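Local coordinates for reticulocyte binding protein (Streptococcus agalactiae COH1, PDB 3FAW), which probably hydrolyses the alpha-1,6-glucosidic linkages of pullulan and related branched alpha-glucans, as a cell-wall-anchored pullulanase of group B Streptococcus, at residues A[562-570]-A[605-616]. Residues are numbered along the deposited sequence; the frame is centred on the assembly and turned at random.
With CA (calcium ion), chain E.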
loop_
_atom_site.group_PDB
_atom_site.type_symbol
_atom_site.label_atom_id
_atom_site.label_comp_id
_atom_site.label_asym_id
_atom_site.label_seq_id
_atom_site.Cartn_x
_atom_site.Cartn_y
_atom_site.Cartn_z
ATOM N N SER A 562 12.540 9.730 -15.369
ATOM C CA SER A 562 11.280 9.885 -16.099
ATOM C C SER A 562 10.209 10.424 -15.136
ATOM O O SER A 562 10.202 10.056 -13.961
ATOM C CB SER A 562 10.852 8.536 -16.693
ATOM O OG SER A 562 9.487 8.526 -17.082
ATOM N N PRO A 563 9.306 11.304 -15.621
ATOM C CA PRO A 563 8.294 11.882 -14.723
ATOM C C PRO A 563 7.333 10.852 -14.118
ATOM O O PRO A 563 6.841 11.056 -13.008
ATOM C CB PRO A 563 7.538 12.870 -15.624
ATOM C CG PRO A 563 7.832 12.444 -17.012
ATOM C CD PRO A 563 9.179 11.817 -16.996
ATOM N N GLY A 564 7.087 9.758 -14.838
ATOM C CA GLY A 564 6.254 8.664 -14.351
ATOM C C GLY A 564 6.805 7.907 -13.147
ATOM O O GLY A 564 6.067 7.155 -12.496
ATOM N N ASP A 565 8.089 8.101 -12.840
ATOM C CA ASP A 565 8.699 7.535 -11.626
ATOM C C ASP A 565 8.167 8.155 -10.337
ATOM O O ASP A 565 8.356 7.592 -9.256
ATOM C CB ASP A 565 10.216 7.756 -11.622
ATOM C CG ASP A 565 10.927 7.037 -12.740
ATOM O OD1 ASP A 565 10.376 6.060 -13.289
ATOM O OD2 ASP A 565 12.063 7.446 -13.069
ATOM N N VAL A 566 7.530 9.319 -10.455
ATOM C CA VAL A 566 7.196 10.153 -9.308
ATOM C C VAL A 566 5.689 10.239 -9.068
ATOM O O VAL A 566 4.928 10.614 -9.962
ATOM C CB VAL A 566 7.736 11.585 -9.510
ATOM C CG1 VAL A 566 7.442 12.448 -8.292
ATOM C CG2 VAL A 566 9.228 11.551 -9.792
ATOM N N VAL A 567 5.273 9.881 -7.855
ATOM C CA VAL A 567 3.908 10.107 -7.403
ATOM C C VAL A 567 3.896 11.370 -6.533
ATOM O O VAL A 567 4.446 11.373 -5.430
ATOM C CB VAL A 567 3.363 8.909 -6.600
ATOM C CG1 VAL A 567 1.891 9.116 -6.272
ATOM C CG2 VAL A 567 3.564 7.603 -7.371
ATOM N N GLN A 568 3.279 12.435 -7.044
ATOM C CA GLN A 568 3.241 13.734 -6.358
ATOM C C GLN A 568 2.099 13.775 -5.347
ATOM O O GLN A 568 0.937 13.557 -5.703
ATOM C CB GLN A 568 3.044 14.877 -7.362
ATOM C CG GLN A 568 4.040 14.919 -8.526
ATOM C CD GLN A 568 5.394 15.506 -8.150
ATOM O OE1 GLN A 568 5.833 15.415 -7.006
ATOM N NE2 GLN A 568 6.069 16.102 -9.126
ATOM N N TYR A 569 2.429 14.058 -4.089
ATOM C CA TYR A 569 1.418 14.147 -3.040
ATOM C C TYR A 569 1.836 15.059 -1.893
ATOM O O TYR A 569 3.029 15.322 -1.684
ATOM C CB TYR A 569 1.066 12.754 -2.507
ATOM C CG TYR A 569 1.978 12.182 -1.431
ATOM C CD1 TYR A 569 3.366 12.182 -1.572
ATOM C CD2 TYR A 569 1.440 11.592 -0.293
ATOM C CE1 TYR A 569 4.191 11.627 -0.587
ATOM C CE2 TYR A 569 2.247 11.037 0.685
ATOM C CZ TYR A 569 3.621 11.052 0.536
ATOM O OH TYR A 569 4.413 10.493 1.518
ATOM N N ILE A 570 0.835 15.539 -1.164
ATOM C CA ILE A 570 1.061 16.287 0.077
ATOM C C ILE A 570 0.273 15.724 1.271
ATOM O O ILE A 570 0.480 16.154 2.406
ATOM C CB ILE A 570 0.781 17.799 -0.101
ATOM C CG1 ILE A 570 -0.608 18.045 -0.713
ATOM C CG2 ILE A 570 1.877 18.431 -0.952
ATOM C CD1 ILE A 570 -0.985 19.513 -0.827
ATOM N N ASN A 605 -3.105 22.261 -3.300
ATOM C CA ASN A 605 -3.791 21.487 -4.336
ATOM C C ASN A 605 -3.476 21.993 -5.742
ATOM O O ASN A 605 -3.361 21.200 -6.677
ATOM C CB ASN A 605 -5.309 21.475 -4.101
ATOM C CG ASN A 605 -5.717 20.619 -2.905
ATOM O OD1 ASN A 605 -4.874 20.036 -2.211
ATOM N ND2 ASN A 605 -7.024 20.541 -2.658
ATOM N N VAL A 606 -3.336 23.308 -5.892
ATOM C CA VAL A 606 -2.909 23.892 -7.165
ATOM C C VAL A 606 -1.555 23.330 -7.594
ATOM O O VAL A 606 -1.386 22.902 -8.739
ATOM C CB VAL A 606 -2.803 25.430 -7.087
ATOM C CG1 VAL A 606 -2.052 25.974 -8.292
ATOM C CG2 VAL A 606 -4.183 26.059 -6.989
ATOM N N MET A 607 -0.600 23.322 -6.666
ATOM C CA MET A 607 0.767 22.912 -6.976
ATOM C C MET A 607 0.861 21.427 -7.353
ATOM O O MET A 607 1.534 21.081 -8.322
ATOM C CB MET A 607 1.708 23.264 -5.815
ATOM C CG MET A 607 1.843 24.772 -5.616
ATOM S SD MET A 607 3.053 25.276 -4.388
ATOM C CE MET A 607 2.402 24.474 -2.929
ATOM N N ILE A 608 0.164 20.562 -6.618
ATOM C CA ILE A 608 0.139 19.129 -6.942
ATOM C C ILE A 608 -0.502 18.864 -8.310
ATOM O O ILE A 608 0.001 18.056 -9.093
ATOM C CB ILE A 608 -0.600 18.296 -5.850
ATOM C CG1 ILE A 608 0.195 18.294 -4.543
ATOM C CG2 ILE A 608 -0.831 16.849 -6.321
ATOM C CD1 ILE A 608 1.598 17.664 -4.634
ATOM N N LEU A 609 -1.598 19.562 -8.600
ATOM C CA LEU A 609 -2.370 19.299 -9.814
ATOM C C LEU A 609 -1.844 20.004 -11.076
ATOM O O LEU A 609 -2.391 19.804 -12.167
ATOM C CB LEU A 609 -3.843 19.619 -9.574
ATOM C CG LEU A 609 -4.513 18.603 -8.640
ATOM C CD1 LEU A 609 -5.828 19.135 -8.105
ATOM C CD2 LEU A 609 -4.717 17.259 -9.353
ATOM N N THR A 610 -0.796 20.817 -10.927
ATOM C CA THR A 610 -0.089 21.417 -12.066
ATOM C C THR A 610 1.381 20.959 -12.147
ATOM O O THR A 610 2.159 21.471 -12.966
ATOM C CB THR A 610 -0.168 22.968 -12.026
ATOM O OG1 THR A 610 0.340 23.459 -10.778
ATOM C CG2 THR A 610 -1.604 23.433 -12.190
ATOM N N SER A 611 1.751 19.988 -11.308
ATOM C CA SER A 611 3.091 19.400 -11.311
ATOM C C SER A 611 3.148 18.206 -12.251
ATOM O O SER A 611 2.165 17.487 -12.402
ATOM C CB SER A 611 3.483 18.929 -9.909
ATOM O OG SER A 611 3.763 20.020 -9.058
ATOM N N GLN A 612 4.309 17.980 -12.857
ATOM C CA GLN A 612 4.508 16.806 -13.713
ATOM C C GLN A 612 4.460 15.522 -12.886
ATOM O O GLN A 612 4.581 15.555 -11.660
ATOM C CB GLN A 612 5.848 16.888 -14.453
ATOM C CG GLN A 612 6.026 18.133 -15.321
ATOM C CD GLN A 612 5.009 18.223 -16.434
ATOM O OE1 GLN A 612 4.742 17.239 -17.121
ATOM N NE2 GLN A 612 4.438 19.411 -16.625
ATOM N N GLY A 613 4.280 14.394 -13.572
ATOM C CA GLY A 613 4.244 13.079 -12.931
ATOM C C GLY A 613 2.833 12.606 -12.658
ATOM O O GLY A 613 1.891 13.060 -13.296
ATOM N N THR A 614 2.693 11.681 -11.710
ATOM C CA THR A 614 1.385 11.137 -11.327
ATOM C C THR A 614 0.828 11.902 -10.122
ATOM O O THR A 614 1.491 12.008 -9.087
ATOM C CB THR A 614 1.482 9.632 -10.992
ATOM O OG1 THR A 614 1.854 8.901 -12.168
ATOM C CG2 THR A 614 0.146 9.089 -10.472
ATOM N N ALA A 615 -0.389 12.429 -10.265
ATOM C CA ALA A 615 -1.027 13.219 -9.214
ATOM C C ALA A 615 -1.797 12.315 -8.254
ATOM O O ALA A 615 -2.548 11.442 -8.685
ATOM C CB ALA A 615 -1.955 14.267 -9.821
ATOM N N PHE A 616 -1.600 12.540 -6.958
ATOM C CA PHE A 616 -2.224 11.742 -5.900
ATOM C C PHE A 616 -2.989 12.657 -4.939
ATOM O O PHE A 616 -2.443 13.649 -4.464
ATOM C CB PHE A 616 -1.137 10.978 -5.139
ATOM C CG PHE A 616 -1.657 10.048 -4.074
ATOM C CD1 PHE A 616 -1.965 8.729 -4.377
ATOM C CD2 PHE A 616 -1.800 10.482 -2.760
ATOM C CE1 PHE A 616 -2.422 7.865 -3.398
ATOM C CE2 PHE A 616 -2.264 9.625 -1.777
ATOM C CZ PHE A 616 -2.569 8.312 -2.096
HETATM CA CA CA E . 12.901 5.493 -14.233
HETATM O O HOH W 1 3.664 6.561 -11.717
HETATM O O HOH W 2 -1.720 14.967 -2.244
HETATM O O HOH W 3 14.579 4.269 -15.449
#
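Val-567 and Gln-568 pair in parallel with Thr-614 and Ala-615, joining the seventh and eighth strands of the catalytic TIM barrel; helix 590-609 belongs to the beta-alpha-beta crossover between them. Three backbone hydrogen bonds tie the strands: Thr-614 N to Val-566 O (3.0 Å), Gln-568 N to Thr-614 O (2.7 Å) and Phe-616 N to Gln-568 O (3.0 Å). Gly-613 leads into the eighth strand at a positive phi (97°) that glycine adopts readily; its CA makes a bent CA-H···O contact with Pro-563 O (3.3 Å). A water bridges Gly-564 O and Thr-614 OG1, the latter also hydrogen-bonded to Arg-265 O. Asp-565 chelates calcium through both carboxylate oxygens, with Asp-561, Asp-511 and the carbonyl oxygens of Met-507 and Thr-510.

Apolar packing adds to this. On the Val-567 and Thr-614 face, Val-567 CG1 rests on Phe-616 CB (3.7 Å). From the helix, branched Ile-608 sets CD1 against Ile-570 CG2 at 3.8 Å, the two side chains running past each other in opposite directions.

Gln-568 is long enough to serve the crossover loop: bent at chi2 (-79°), it turns its amide so that Gln-612 O lies nearly in the amide plane. NE2 donates to that oxygen at 3.0 Å and also to Asn-550 O.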